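Local structure of secreted effector CSEP0064 (Blumeria graminis f. sp. hordei, 6FMB) at residues 35-39 and 50-55. The protein binds host RNA as a non-catalytic RNase homologue, inhibits host ribosomal RNA degradation induced by ribosome-inactivating proteins and increases plant susceptibility to infection. Sequence-based numbering, arbitrary orientation.
Sequences YPATF and EVRQFP
Tyr35 lays one ring face on Pro55, whose CG sits 3.8 Å from the ring centroid and 10° off its normal, a CH-pi contact. The ring's edge meets the Gln53 amide, CE2 to OE1 3.4 Å, with the two planes 69° apart; one water joins Tyr35 OH to Gln53 NE2. Pro36, after a cis peptide bond, sets CB at the edge of the Phe54 ring and CG beside Arg52 NH1. From Ala37 the strands pair antiparallel: Ala37 and Gln53 exchange two backbone hydrogen bonds, Gln53 N to Ala37 O spanning 3.0 Å. Thr38, in a non-hydrogen-bonded pair with Arg52, places CG2 over a guanidinium face, 3.9 Å from NE. Phe39 and Val51 form the next hydrogen-bonded pair, Phe39 N to Val51 O 2.8 Å; with CG beside its own backbone N (chi1 -59°), the Phe39 ring turns its edge to Val51 O and Gln53 CB. This hairpin places 37-39 at the border of a four-stranded antiparallel sheet. Arg52 NE makes an in-plane salt bridge to Glu50 OE2 (2.7 Å), while NH1 bonds to the carbonyls of Ala24 and Tyr27, so the guanidinium is probably fixed in orientation and its charge partly balanced.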
loop_
_atom_site.group_PDB
_atom_site.type_symbol
_atom_site.label_atom_id
_atom_site.label_comp_id
_atom_site.label_asym_id
_atom_site.label_seq_id
_atom_site.Cartn_x
_atom_site.Cartn_y
_atom_site.Cartn_z
ATOM N N TYR A 35 -3.054 -4.258 -10.802
ATOM C CA TYR A 35 -2.010 -3.953 -9.817
ATOM C C TYR A 35 -1.059 -5.142 -9.682
ATOM O O TYR A 35 -1.434 -6.268 -10.041
ATOM C CB TYR A 35 -2.684 -3.578 -8.469
ATOM C CG TYR A 35 -3.401 -2.253 -8.613
ATOM C CD1 TYR A 35 -4.688 -2.184 -9.122
ATOM C CD2 TYR A 35 -2.746 -1.048 -8.341
ATOM C CE1 TYR A 35 -5.320 -0.964 -9.346
ATOM C CE2 TYR A 35 -3.376 0.176 -8.534
ATOM C CZ TYR A 35 -4.651 0.212 -9.045
ATOM O OH TYR A 35 -5.273 1.413 -9.263
ATOM N N PRO A 36 0.151 -4.966 -9.163
ATOM C CA PRO A 36 0.747 -3.730 -8.657
ATOM C C PRO A 36 1.338 -2.822 -9.731
ATOM O O PRO A 36 1.720 -3.293 -10.815
ATOM C CB PRO A 36 1.900 -4.267 -7.787
ATOM C CG PRO A 36 2.338 -5.509 -8.518
ATOM C CD PRO A 36 1.044 -6.119 -8.974
ATOM N N ALA A 37 1.447 -1.536 -9.406
ATOM C CA ALA A 37 2.330 -0.652 -10.156
ATOM C C ALA A 37 3.756 -0.919 -9.670
ATOM O O ALA A 37 3.969 -1.268 -8.493
ATOM C CB ALA A 37 1.969 0.818 -9.952
ATOM N N THR A 38 4.738 -0.731 -10.558
ATOM C CA THR A 38 6.136 -0.937 -10.201
ATOM C C THR A 38 6.941 0.329 -10.455
ATOM O O THR A 38 6.681 1.099 -11.394
ATOM C CB THR A 38 6.782 -2.102 -10.974
ATOM O OG1 THR A 38 6.829 -1.799 -12.372
ATOM C CG2 THR A 38 6.016 -3.388 -10.756
ATOM N N PHE A 39 7.939 0.532 -9.604
ATOM C CA PHE A 39 8.868 1.660 -9.687
ATOM C C PHE A 39 10.256 1.065 -9.589
ATOM O O PHE A 39 10.696 0.683 -8.505
ATOM C CB PHE A 39 8.626 2.676 -8.563
ATOM C CG PHE A 39 7.245 3.253 -8.573
ATOM C CD1 PHE A 39 6.187 2.595 -7.949
ATOM C CD2 PHE A 39 6.987 4.459 -9.210
ATOM C CE1 PHE A 39 4.902 3.131 -7.974
ATOM C CE2 PHE A 39 5.715 5.007 -9.216
ATOM C CZ PHE A 39 4.670 4.337 -8.607
ATOM N N GLU A 50 13.388 -1.634 -5.622
ATOM C CA GLU A 50 12.099 -1.653 -6.314
ATOM C C GLU A 50 10.965 -1.374 -5.332
ATOM O O GLU A 50 10.911 -1.974 -4.257
ATOM C CB GLU A 50 11.857 -2.995 -7.021
ATOM C CG GLU A 50 10.526 -3.072 -7.762
ATOM C CD GLU A 50 10.320 -4.366 -8.564
ATOM O OE1 GLU A 50 11.168 -4.742 -9.324
ATOM O OE2 GLU A 50 9.262 -4.975 -8.411
ATOM N N VAL A 51 10.072 -0.462 -5.713
ATOM C CA VAL A 51 8.878 -0.140 -4.926
ATOM C C VAL A 51 7.640 -0.546 -5.733
ATOM O O VAL A 51 7.624 -0.442 -6.973
ATOM C CB VAL A 51 8.865 1.364 -4.546
ATOM C CG1 VAL A 51 7.505 1.815 -4.027
ATOM C CG2 VAL A 51 9.924 1.635 -3.496
ATOM N N ARG A 52 6.621 -1.014 -5.022
ATOM C CA ARG A 52 5.358 -1.403 -5.617
ATOM C C ARG A 52 4.190 -0.736 -4.895
ATOM O O ARG A 52 4.221 -0.499 -3.676
ATOM C CB ARG A 52 5.200 -2.926 -5.616
ATOM C CG ARG A 52 6.152 -3.607 -6.581
ATOM C CD ARG A 52 5.969 -5.106 -6.622
ATOM N NE ARG A 52 6.740 -5.669 -7.720
ATOM C CZ ARG A 52 6.428 -6.766 -8.401
ATOM N NH1 ARG A 52 5.403 -7.513 -8.047
ATOM N NH2 ARG A 52 7.194 -7.128 -9.420
ATOM N N GLN A 53 3.153 -0.443 -5.688
ATOM C CA GLN A 53 1.887 0.110 -5.217
ATOM C C GLN A 53 0.821 -0.985 -5.260
ATOM O O GLN A 53 0.646 -1.613 -6.306
ATOM C CB GLN A 53 1.443 1.288 -6.078
ATOM C CG GLN A 53 0.177 1.994 -5.575
ATOM C CD GLN A 53 -0.809 2.405 -6.642
ATOM O OE1 GLN A 53 -0.652 2.069 -7.799
ATOM N NE2 GLN A 53 -1.862 3.105 -6.235
ATOM N N PHE A 54 0.120 -1.212 -4.133
ATOM C CA PHE A 54 -0.927 -2.238 -4.113
ATOM C C PHE A 54 -2.065 -1.727 -3.247
ATOM O O PHE A 54 -1.825 -1.153 -2.173
ATOM C CB PHE A 54 -0.384 -3.585 -3.603
ATOM C CG PHE A 54 -1.296 -4.751 -3.904
ATOM C CD1 PHE A 54 -1.236 -5.411 -5.132
ATOM C CD2 PHE A 54 -2.223 -5.207 -2.967
ATOM C CE1 PHE A 54 -2.098 -6.452 -5.431
ATOM C CE2 PHE A 54 -3.076 -6.267 -3.264
ATOM C CZ PHE A 54 -3.006 -6.891 -4.502
ATOM N N PRO A 55 -3.322 -1.912 -3.690
ATOM C CA PRO A 55 -4.422 -1.371 -2.897
ATOM C C PRO A 55 -4.657 -2.118 -1.576
ATOM O O PRO A 55 -4.254 -3.282 -1.418
ATOM C CB PRO A 55 -5.646 -1.508 -3.841
ATOM C CG PRO A 55 -5.070 -1.641 -5.217
ATOM C CD PRO A 55 -3.838 -2.468 -4.969
HETATM O O HOH W 1 -4.188 3.677 -8.003
#